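Long-range contacts in galectin-1 (PDB 1A78), which binds beta-galactosides as a homodimeric lectin, probably recognises a wide array of complex carbohydrates, and may regulate apoptosis and cell differentiation: residues Val56-Cys61 and Arg74-Pro79; Ala48-His53 and Phe80-Glu85; Val86-Glu91 and Ile99-Gly104. All coordinates share one frame; numbering follows the deposited sequence.

Contact 1 of 3, residues Val56-Cys61 and Arg74-Pro79; sequences VNKIVC and REEVFP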
loop_
_atom_site.group_PDB
_atom_site.type_symbol
_atom_site.label_atom_id
_atom_site.label_comp_id
_atom_site.label_asym_id
_atom_site.label_seq_id
_atom_site.Cartn_x
_atom_site.Cartn_y
_atom_site.Cartn_z
ATOM N N VAL A 56 4.759 17.928 -23.117
ATOM C CA VAL A 56 5.084 18.892 -22.069
ATOM C C VAL A 56 3.757 19.131 -21.372
ATOM O O VAL A 56 2.758 19.338 -22.052
ATOM C CB VAL A 56 5.691 20.204 -22.700
ATOM C CG1 VAL A 56 5.931 21.262 -21.639
ATOM C CG2 VAL A 56 7.033 19.885 -23.429
ATOM N N ASN A 57 3.716 18.985 -20.048
ATOM C CA ASN A 57 2.483 19.143 -19.269
ATOM C C ASN A 57 1.279 18.428 -19.867
ATOM O O ASN A 57 0.206 19.011 -20.003
ATOM C CB ASN A 57 2.118 20.604 -19.076
ATOM C CG ASN A 57 2.878 21.243 -17.972
ATOM O OD1 ASN A 57 4.084 21.054 -17.841
ATOM N ND2 ASN A 57 2.196 22.038 -17.180
ATOM N N LYS A 58 1.418 17.143 -20.143
ATOM C CA LYS A 58 0.322 16.383 -20.736
ATOM C C LYS A 58 0.146 15.097 -19.928
ATOM O O LYS A 58 1.046 14.690 -19.207
ATOM C CB LYS A 58 0.702 16.022 -22.176
ATOM C CG LYS A 58 -0.458 15.718 -23.095
ATOM C CD LYS A 58 -1.018 17.002 -23.642
ATOM C CE LYS A 58 0.008 17.678 -24.553
ATOM N NZ LYS A 58 -0.333 19.111 -24.885
ATOM N N ILE A 59 -1.005 14.455 -20.067
ATOM C CA ILE A 59 -1.311 13.205 -19.383
ATOM C C ILE A 59 -1.475 12.149 -20.459
ATOM O O ILE A 59 -2.279 12.313 -21.370
ATOM C CB ILE A 59 -2.644 13.304 -18.576
ATOM C CG1 ILE A 59 -2.418 14.101 -17.298
ATOM C CG2 ILE A 59 -3.232 11.915 -18.271
ATOM C CD1 ILE A 59 -3.673 14.257 -16.481
ATOM N N VAL A 60 -0.694 11.085 -20.389
ATOM C CA VAL A 60 -0.823 10.006 -21.365
ATOM C C VAL A 60 -1.348 8.762 -20.638
ATOM O O VAL A 60 -0.875 8.457 -19.561
ATOM C CB VAL A 60 0.544 9.699 -22.028
ATOM C CG1 VAL A 60 0.399 8.594 -23.043
ATOM C CG2 VAL A 60 1.080 10.951 -22.698
ATOM N N CYS A 61 -2.368 8.101 -21.167
ATOM C CA CYS A 61 -2.899 6.905 -20.528
ATOM C C CYS A 61 -2.818 5.788 -21.528
ATOM O O CYS A 61 -3.012 6.013 -22.725
ATOM C CB CYS A 61 -4.366 7.081 -20.097
ATOM S SG CYS A 61 -4.610 8.179 -18.702
ATOM N N ARG A 74 -4.330 10.568 -24.969
ATOM C CA ARG A 74 -3.730 11.728 -24.332
ATOM C C ARG A 74 -4.813 12.632 -23.760
ATOM O O ARG A 74 -5.968 12.521 -24.155
ATOM C CB ARG A 74 -2.862 12.501 -25.326
ATOM C CG ARG A 74 -1.545 11.827 -25.639
ATOM C CD ARG A 74 -0.506 12.834 -26.127
ATOM N NE ARG A 74 0.851 12.284 -26.126
ATOM C CZ ARG A 74 1.203 11.152 -26.726
ATOM N NH1 ARG A 74 0.304 10.446 -27.398
ATOM N NH2 ARG A 74 2.432 10.671 -26.576
ATOM N N GLU A 75 -4.447 13.506 -22.828
ATOM C CA GLU A 75 -5.391 14.429 -22.219
ATOM C C GLU A 75 -4.646 15.708 -21.937
ATOM O O GLU A 75 -3.464 15.684 -21.610
ATOM C CB GLU A 75 -5.976 13.880 -20.923
ATOM C CG GLU A 75 -7.491 13.913 -20.894
ATOM C CD GLU A 75 -8.110 12.713 -21.584
ATOM O OE1 GLU A 75 -7.476 11.643 -21.580
ATOM O OE2 GLU A 75 -9.236 12.810 -22.115
ATOM N N GLU A 76 -5.351 16.828 -22.041
ATOM C CA GLU A 76 -4.751 18.150 -21.846
ATOM C C GLU A 76 -4.849 18.770 -20.442
ATOM O O GLU A 76 -4.116 19.705 -20.135
ATOM C CB GLU A 76 -5.315 19.119 -22.893
ATOM C CG GLU A 76 -5.288 18.588 -24.352
ATOM C CD GLU A 76 -3.876 18.322 -24.870
ATOM O OE1 GLU A 76 -2.976 19.132 -24.545
ATOM O OE2 GLU A 76 -3.673 17.312 -25.597
ATOM N N VAL A 77 -5.772 18.304 -19.608
ATOM C CA VAL A 77 -5.876 18.841 -18.250
ATOM C C VAL A 77 -4.665 18.346 -17.468
ATOM O O VAL A 77 -4.386 17.156 -17.435
ATOM C CB VAL A 77 -7.193 18.399 -17.555
ATOM C CG1 VAL A 77 -7.164 18.755 -16.070
ATOM C CG2 VAL A 77 -8.371 19.107 -18.198
ATOM N N PHE A 78 -3.960 19.268 -16.830
ATOM C CA PHE A 78 -2.750 18.942 -16.076
ATOM C C PHE A 78 -2.723 19.714 -14.761
ATOM O O PHE A 78 -2.092 20.767 -14.647
ATOM C CB PHE A 78 -1.526 19.306 -16.926
ATOM C CG PHE A 78 -0.238 18.735 -16.437
ATOM C CD1 PHE A 78 0.177 17.476 -16.853
ATOM C CD2 PHE A 78 0.599 19.475 -15.641
ATOM C CE1 PHE A 78 1.409 16.989 -16.480
ATOM C CE2 PHE A 78 1.832 18.987 -15.270
ATOM C CZ PHE A 78 2.237 17.745 -15.692
ATOM N N PRO A 79 -3.389 19.183 -13.733
ATOM C CA PRO A 79 -3.417 19.864 -12.439
ATOM C C PRO A 79 -2.255 19.512 -11.511
ATOM O O PRO A 79 -2.465 19.357 -10.307
ATOM C CB PRO A 79 -4.743 19.400 -11.866
ATOM C CG PRO A 79 -4.799 17.974 -12.326
ATOM C CD PRO A 79 -4.319 18.039 -13.758
#

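Contact 2 of 3, residues Ala48-His53 and Phe80-Glu85; sequences ARFDLH and FQQGAE. With YIO (1-thio-beta-D-galactopyranose), chain C; GAL (beta-D-galactopyranose), chain B.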
loop_
_atom_site.group_PDB
_atom_site.type_symbol
_atom_site.label_atom_id
_atom_site.label_comp_id
_atom_site.label_asym_id
_atom_site.label_seq_id
_atom_site.Cartn_x
_atom_site.Cartn_y
_atom_site.Cartn_z
ATOM N N ALA A 48 1.683 11.230 -16.055
ATOM C CA ALA A 48 1.626 12.691 -16.108
ATOM C C ALA A 48 3.010 13.180 -16.519
ATOM O O ALA A 48 3.963 13.115 -15.733
ATOM C CB ALA A 48 1.234 13.277 -14.755
ATOM N N ARG A 49 3.111 13.687 -17.745
ATOM C CA ARG A 49 4.366 14.168 -18.308
ATOM C C ARG A 49 4.620 15.662 -18.225
ATOM O O ARG A 49 4.035 16.438 -18.954
ATOM C CB ARG A 49 4.464 13.714 -19.771
ATOM C CG ARG A 49 4.405 12.197 -19.925
ATOM C CD ARG A 49 4.541 11.733 -21.367
ATOM N NE ARG A 49 4.602 10.275 -21.455
ATOM C CZ ARG A 49 4.707 9.576 -22.586
ATOM N NH1 ARG A 49 4.771 10.189 -23.766
ATOM N NH2 ARG A 49 4.711 8.255 -22.540
ATOM N N PHE A 50 5.493 16.063 -17.315
ATOM C CA PHE A 50 5.851 17.472 -17.185
ATOM C C PHE A 50 6.634 17.876 -18.439
ATOM O O PHE A 50 6.306 18.845 -19.115
ATOM C CB PHE A 50 6.719 17.693 -15.946
ATOM C CG PHE A 50 5.957 17.637 -14.677
ATOM C CD1 PHE A 50 5.301 18.768 -14.202
ATOM C CD2 PHE A 50 5.836 16.438 -13.977
ATOM C CE1 PHE A 50 4.522 18.708 -13.041
ATOM C CE2 PHE A 50 5.063 16.361 -12.815
ATOM C CZ PHE A 50 4.402 17.503 -12.346
ATOM N N ASP A 51 7.648 17.095 -18.763
ATOM C CA ASP A 51 8.452 17.345 -19.924
ATOM C C ASP A 51 9.072 16.004 -20.260
ATOM O O ASP A 51 10.132 15.673 -19.753
ATOM C CB ASP A 51 9.520 18.367 -19.567
ATOM C CG ASP A 51 10.281 18.859 -20.771
ATOM O OD1 ASP A 51 9.889 18.506 -21.909
ATOM O OD2 ASP A 51 11.264 19.606 -20.578
ATOM N N LEU A 52 8.397 15.217 -21.088
ATOM C CA LEU A 52 8.898 13.898 -21.438
ATOM C C LEU A 52 8.485 13.425 -22.838
ATOM O O LEU A 52 7.302 13.404 -23.172
ATOM C CB LEU A 52 8.435 12.892 -20.382
ATOM C CG LEU A 52 8.981 11.462 -20.411
ATOM C CD1 LEU A 52 10.427 11.472 -19.900
ATOM C CD2 LEU A 52 8.092 10.561 -19.548
ATOM N N HIS A 53 9.473 13.004 -23.641
ATOM C CA HIS A 53 9.243 12.515 -25.012
ATOM C C HIS A 53 8.500 13.492 -25.907
ATOM O O HIS A 53 7.698 13.058 -26.732
ATOM C CB HIS A 53 8.446 11.220 -25.007
ATOM C CG HIS A 53 9.062 10.144 -24.185
ATOM N ND1 HIS A 53 10.426 9.999 -24.058
ATOM C CD2 HIS A 53 8.502 9.193 -23.401
ATOM C CE1 HIS A 53 10.680 9.009 -23.223
ATOM N NE2 HIS A 53 9.530 8.505 -22.809
ATOM N N PHE A 80 -1.031 19.445 -12.039
ATOM C CA PHE A 80 0.117 19.083 -11.205
ATOM C C PHE A 80 1.272 20.083 -11.218
ATOM O O PHE A 80 1.571 20.687 -12.247
ATOM C CB PHE A 80 0.660 17.707 -11.606
ATOM C CG PHE A 80 -0.401 16.679 -11.856
ATOM C CD1 PHE A 80 -0.946 15.958 -10.810
ATOM C CD2 PHE A 80 -0.826 16.411 -13.145
ATOM C CE1 PHE A 80 -1.899 14.976 -11.042
ATOM C CE2 PHE A 80 -1.772 15.439 -13.393
ATOM C CZ PHE A 80 -2.313 14.714 -12.338
ATOM N N GLN A 81 1.933 20.225 -10.071
ATOM C CA GLN A 81 3.079 21.120 -9.911
ATOM C C GLN A 81 4.252 20.306 -9.401
ATOM O O GLN A 81 4.081 19.395 -8.582
ATOM C CB GLN A 81 2.802 22.199 -8.866
ATOM C CG GLN A 81 1.778 23.215 -9.266
ATOM C CD GLN A 81 1.439 24.146 -8.132
ATOM O OE1 GLN A 81 0.384 24.014 -7.512
ATOM N NE2 GLN A 81 2.331 25.098 -7.851
ATOM N N GLN A 82 5.446 20.660 -9.861
ATOM C CA GLN A 82 6.651 19.979 -9.423
ATOM C C GLN A 82 6.910 20.376 -7.978
ATOM O O GLN A 82 6.423 21.410 -7.506
ATOM C CB GLN A 82 7.835 20.371 -10.294
ATOM C CG GLN A 82 7.755 19.846 -11.707
ATOM C CD GLN A 82 8.884 20.368 -12.571
ATOM O OE1 GLN A 82 9.730 19.603 -13.048
ATOM N NE2 GLN A 82 8.921 21.686 -12.758
ATOM N N GLY A 83 7.640 19.527 -7.270
ATOM C CA GLY A 83 7.950 19.803 -5.886
ATOM C C GLY A 83 6.716 19.994 -5.028
ATOM O O GLY A 83 6.811 20.674 -4.012
ATOM N N ALA A 84 5.572 19.427 -5.421
ATOM C CA ALA A 84 4.331 19.553 -4.638
ATOM C C ALA A 84 3.651 18.202 -4.407
ATOM O O ALA A 84 4.103 17.184 -4.911
ATOM C CB ALA A 84 3.368 20.517 -5.307
ATOM N N GLU A 85 2.575 18.202 -3.629
ATOM C CA GLU A 85 1.831 16.986 -3.319
ATOM C C GLU A 85 0.680 16.717 -4.279
ATOM O O GLU A 85 -0.009 17.642 -4.701
ATOM C CB GLU A 85 1.241 17.079 -1.918
ATOM C CG GLU A 85 2.232 16.875 -0.794
ATOM C CD GLU A 85 1.550 16.417 0.493
ATOM O OE1 GLU A 85 1.048 15.260 0.517
ATOM O OE2 GLU A 85 1.529 17.210 1.472
HETATM C C1 YIO C . 6.072 5.160 -23.838
HETATM C C2 YIO C . 6.691 5.272 -22.467
HETATM C C3 YIO C . 6.021 4.303 -21.513
HETATM C C4 YIO C . 4.560 4.652 -21.443
HETATM C C5 YIO C . 3.960 4.597 -22.848
HETATM C C6 YIO C . 2.525 5.054 -22.881
HETATM O O2 YIO C . 8.068 4.980 -22.547
HETATM O O3 YIO C . 6.594 4.440 -20.227
HETATM O O4 YIO C . 4.418 5.947 -20.884
HETATM O O5 YIO C . 4.677 5.443 -23.767
HETATM O O6 YIO C . 1.908 4.605 -24.078
HETATM S S1 YIO C . 6.758 6.559 -24.765
HETATM C C1 GAL B . 5.879 6.286 -26.342
HETATM C C2 GAL B . 5.291 7.617 -26.843
HETATM C C3 GAL B . 4.459 7.394 -28.111
HETATM C C4 GAL B . 5.303 6.668 -29.169
HETATM C C5 GAL B . 5.822 5.375 -28.579
HETATM C C6 GAL B . 6.695 4.665 -29.585
HETATM O O2 GAL B . 4.475 8.212 -25.849
HETATM O O3 GAL B . 4.020 8.646 -28.614
HETATM O O4 GAL B . 6.418 7.469 -29.547
HETATM O O5 GAL B . 6.637 5.667 -27.406
HETATM O O6 GAL B . 7.451 3.648 -28.966
#

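Contact 3 of 3, residues Val86-Glu91 and Ile99-Gly104; sequences VMVCFE and IKFSSG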
loop_
_atom_site.group_PDB
_atom_site.type_symbol
_atom_site.label_atom_id
_atom_site.label_comp_id
_atom_site.label_asym_id
_atom_site.label_seq_id
_atom_site.Cartn_x
_atom_site.Cartn_y
_atom_site.Cartn_z
ATOM N N VAL A 86 0.432 15.452 -4.598
ATOM C CA VAL A 86 -0.675 15.119 -5.474
ATOM C C VAL A 86 -1.579 14.083 -4.849
ATOM O O VAL A 86 -1.152 13.319 -3.979
ATOM C CB VAL A 86 -0.199 14.569 -6.823
ATOM C CG1 VAL A 86 0.444 15.660 -7.604
ATOM C CG2 VAL A 86 0.768 13.418 -6.629
ATOM N N MET A 87 -2.814 14.031 -5.333
ATOM C CA MET A 87 -3.786 13.060 -4.867
ATOM C C MET A 87 -4.708 12.718 -6.039
ATOM O O MET A 87 -5.354 13.604 -6.601
ATOM C CB MET A 87 -4.558 13.633 -3.695
ATOM C CG MET A 87 -5.700 12.795 -3.232
ATOM S SD MET A 87 -6.571 13.630 -1.882
ATOM C CE MET A 87 -5.785 15.277 -1.847
ATOM N N VAL A 88 -4.709 11.453 -6.455
ATOM C CA VAL A 88 -5.520 10.986 -7.580
ATOM C C VAL A 88 -6.376 9.809 -7.100
ATOM O O VAL A 88 -5.932 9.027 -6.258
ATOM C CB VAL A 88 -4.613 10.483 -8.794
ATOM C CG1 VAL A 88 -5.446 10.340 -10.075
ATOM C CG2 VAL A 88 -3.436 11.420 -9.039
ATOM N N CYS A 89 -7.569 9.659 -7.663
ATOM C CA CYS A 89 -8.452 8.567 -7.309
ATOM C C CYS A 89 -8.889 7.876 -8.583
ATOM O O CYS A 89 -9.065 8.512 -9.619
ATOM C CB CYS A 89 -9.657 9.085 -6.557
ATOM S SG CYS A 89 -9.181 10.325 -5.384
ATOM N N PHE A 90 -9.010 6.558 -8.502
ATOM C CA PHE A 90 -9.394 5.727 -9.620
ATOM C C PHE A 90 -10.542 4.877 -9.156
ATOM O O PHE A 90 -10.427 4.137 -8.183
ATOM C CB PHE A 90 -8.241 4.792 -10.024
ATOM C CG PHE A 90 -6.948 5.476 -10.198
ATOM C CD1 PHE A 90 -6.117 5.688 -9.116
ATOM C CD2 PHE A 90 -6.568 5.957 -11.448
ATOM C CE1 PHE A 90 -4.916 6.385 -9.264
ATOM C CE2 PHE A 90 -5.369 6.655 -11.619
ATOM C CZ PHE A 90 -4.543 6.874 -10.532
ATOM N N GLU A 91 -11.624 4.934 -9.904
ATOM C CA GLU A 91 -12.807 4.189 -9.604
ATOM C C GLU A 91 -12.910 3.167 -10.708
ATOM O O GLU A 91 -12.812 3.511 -11.886
ATOM C CB GLU A 91 -13.998 5.137 -9.627
ATOM C CG GLU A 91 -15.304 4.539 -9.165
ATOM C CD GLU A 91 -16.460 5.453 -9.503
ATOM O OE1 GLU A 91 -16.432 6.652 -9.121
ATOM O OE2 GLU A 91 -17.373 4.989 -10.206
ATOM N N ILE A 99 -11.040 8.462 -13.536
ATOM C CA ILE A 99 -9.926 9.104 -12.845
ATOM C C ILE A 99 -10.376 10.505 -12.391
ATOM O O ILE A 99 -10.882 11.282 -13.203
ATOM C CB ILE A 99 -8.679 9.244 -13.772
ATOM C CG1 ILE A 99 -8.238 7.878 -14.332
ATOM C CG2 ILE A 99 -7.517 9.862 -12.997
ATOM C CD1 ILE A 99 -8.875 7.459 -15.633
ATOM N N LYS A 100 -10.194 10.829 -11.106
ATOM C CA LYS A 100 -10.605 12.122 -10.580
ATOM C C LYS A 100 -9.446 12.775 -9.863
ATOM O O LYS A 100 -8.666 12.111 -9.179
ATOM C CB LYS A 100 -11.807 11.987 -9.643
ATOM C CG LYS A 100 -12.570 10.676 -9.792
ATOM C CD LYS A 100 -14.038 10.794 -9.382
ATOM C CE LYS A 100 -14.745 9.416 -9.379
ATOM N NZ LYS A 100 -16.224 9.477 -9.029
ATOM N N PHE A 101 -9.329 14.085 -10.047
ATOM C CA PHE A 101 -8.253 14.875 -9.471
ATOM C C PHE A 101 -8.805 15.685 -8.323
ATOM O O PHE A 101 -9.995 16.010 -8.304
ATOM C CB PHE A 101 -7.660 15.803 -10.551
ATOM C CG PHE A 101 -7.138 15.065 -11.763
ATOM C CD1 PHE A 101 -6.099 14.141 -11.640
ATOM C CD2 PHE A 101 -7.749 15.214 -13.002
ATOM C CE1 PHE A 101 -5.693 13.379 -12.720
ATOM C CE2 PHE A 101 -7.351 14.458 -14.092
ATOM C CZ PHE A 101 -6.324 13.536 -13.950
ATOM N N SER A 102 -7.949 16.022 -7.365
ATOM C CA SER A 102 -8.382 16.807 -6.215
ATOM C C SER A 102 -9.050 18.080 -6.709
ATOM O O SER A 102 -9.933 18.640 -6.054
ATOM C CB SER A 102 -7.188 17.152 -5.336
ATOM O OG SER A 102 -6.116 17.628 -6.122
ATOM N N SER A 103 -8.650 18.479 -7.912
ATOM C CA SER A 103 -9.150 19.663 -8.588
ATOM C C SER A 103 -10.599 19.513 -9.084
ATOM O O SER A 103 -11.104 20.364 -9.817
ATOM C CB SER A 103 -8.222 19.961 -9.775
ATOM O OG SER A 103 -8.168 18.857 -10.674
ATOM N N GLY A 104 -11.258 18.421 -8.720
ATOM C CA GLY A 104 -12.613 18.216 -9.191
ATOM C C GLY A 104 -12.612 17.624 -10.591
ATOM O O GLY A 104 -13.563 16.938 -10.972
HETATM O O HOH W 1 -5.278 15.803 -8.234
#

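Contact 1 of 3, residues Val56-Cys61 and Arg74-Pro79
The Phe78 ring lies with one face under Asn57. Asn57 CA sits 3.6 Å from the ring centroid and 10° off its normal, a CH-pi contact. CG of Phe78 is anti to the backbone N (chi1 -166°), which carries the ring beneath the chain corner at Asn57. Asn57 and Lys58 both face Arg49, so this corner is a G1 beta bulge. Beyond it the two strands pair. Ile59 N bonds Glu75 O at 3.2 Å, nearly straight at 168°. The return bond from Glu75 N to Ile59 O is more bent. Over the strand, Lys58 folds at chi2 and chi3, and its NZ reaches Glu76 OE1 at 2.7 Å. This salt bridge uses the syn lone pair of the carboxylate. Val60 CG2 rests over one face of the Arg74 guanidinium, 3.7 Å from Arg74 NE. Salt bridges to Glu72 and Asp55 hold the polar end of Arg74, which also bonds the bound galactose. Ile59 CD1 packs 3.1 Å from Val77 O, a buried carbonyl that has no polar partner in the model. The arrangement is an antiparallel beta hairpin at the edge of the six-stranded sheet, beside the sugar site built on strands 41-49, 58-65 and 68-75.

Contact 2 of 3, residues Ala48-His53 and Phe80-Glu85
Phe50 carries most of this contact. Its ring meets Gln82 on one face and Phe80 at its tip. Gln82 CG stands 3.9 Å from the Phe50 ring centroid, 22° off the normal and offset toward the rim, a CH-pi contact. Gln82 and Phe50 run antiparallel, one passing over the other. Gln82 is extended beyond CG (chi2 175°), which lays its chain along the ring; the amide plane is 22° from that of the ring. Phe50 CZ touches Phe80 CB at 3.8 Å, and these two side chains cross at about a right angle. Alongside, Ala48 CB meets Phe80 CE2 at 3.9 Å.

The next shell fixes these groups. Phe78 packs edge-to-face with both Phe50 and Phe80, Phe31 does the same with Phe80, Ile24 touches Phe50 and Phe80, and a weak bond from Cys28 N holds Gln82 OE1. Gln81 to Ala84 form a type II turn, with Gly83 at positive phi.

Between Ala48 and Phe50, Arg49 points to the sugar instead. Its NH1 bonds O2 of the galactose at 2.9 Å, and its NH2 bonds O4 of the thiogalactose, also at 2.9 Å. Asp55 forms a salt bridge with NH1, and Asn47 OD1 takes NE, so the guanidinium is gripped from several sides. His53 CD2 lies over one face of it and 3.4 Å from the thiogalactose S1.

Ala48 and Phe50 thus turn to the apolar side and Arg49, between them, to the sugar. The contact between the segments is carbon on carbon and CH-pi, so it rests on shape, while the neighbouring Arg49 meets the sugar through directed bonds.

Contact 3 of 3, residues Val86-Glu91 and Ile99-Gly104
Val88 and Ile99 stand shoulder to shoulder, both directed into the interior of the sandwich. Val88 CG1 is the bump between two neighbours: it meets Ile99 CG2 at 3.6 Å and Phe101 CE1 at 4.0 Å, so it fills the notch between the branched chain and the ring. Val88 CG1 is anti to the backbone N (chi1 -165°), which turns that methyl to the partner strand. Ile99 sits in turn between Val88 and Phe90. Its CG2 branch takes the valine, while its CG1 branch rests on Phe90 CD2 at 3.8 Å. The four side chains make a continuous apolar surface. Leu44 and Phe46 of strand 41-49 press on it from the facing sheet, and Phe107 packs beside Ile99.

The other face, with Cys89 and Lys100, is more polar. Cys89 and Lys100 form a hydrogen-bonded pair: Cys89 N to Lys100 O is 3.1 Å, and Lys100 N to Cys89 O is 3.0 Å. Lys100 runs out extended beyond CG, diagonally across to Glu91 on the neighbouring strand. Its NZ meets Glu91 OE1 at 2.8 Å, nearly in line with the C-O bond, in a salt bridge. The second oxygen, OE2, is bonded by Gln93. Cys89 also lines a pocket holding dithiothreitol, probably from the crystallisation liquor.

Past Phe101 the strands part. A water bridges them: it donates to Met87 O at 2.7 Å and accepts from Ser102 N. There the second strand ends in a type I turn, closed by Gly104 N to Phe101 O. This is an antiparallel beta hairpin, strands 85-92 and 96-101, within one sheet of the galectin beta-sandwich.

In the fold
Contacts 1 and 3 are hairpins, one in each sheet of the sandwich. Contact 2 joins a strand end to the loop running from one sheet to the other. Contacts 1 and 2 share neighbouring strands, bonded through Lys58 O to Arg49 N and Asn57 N to Phe50 O, and both reach the bound sugar. Contact 3 lies well away from it. Contacts 1 and 3 each pair a backbone ladder with a salt bridge near the surface; contact 2 is more buried and apolar. Phe80 of contact 2 and Ile59 of contact 1 both touch Phe101 of contact 3, so the three meet in the interior between the sheets.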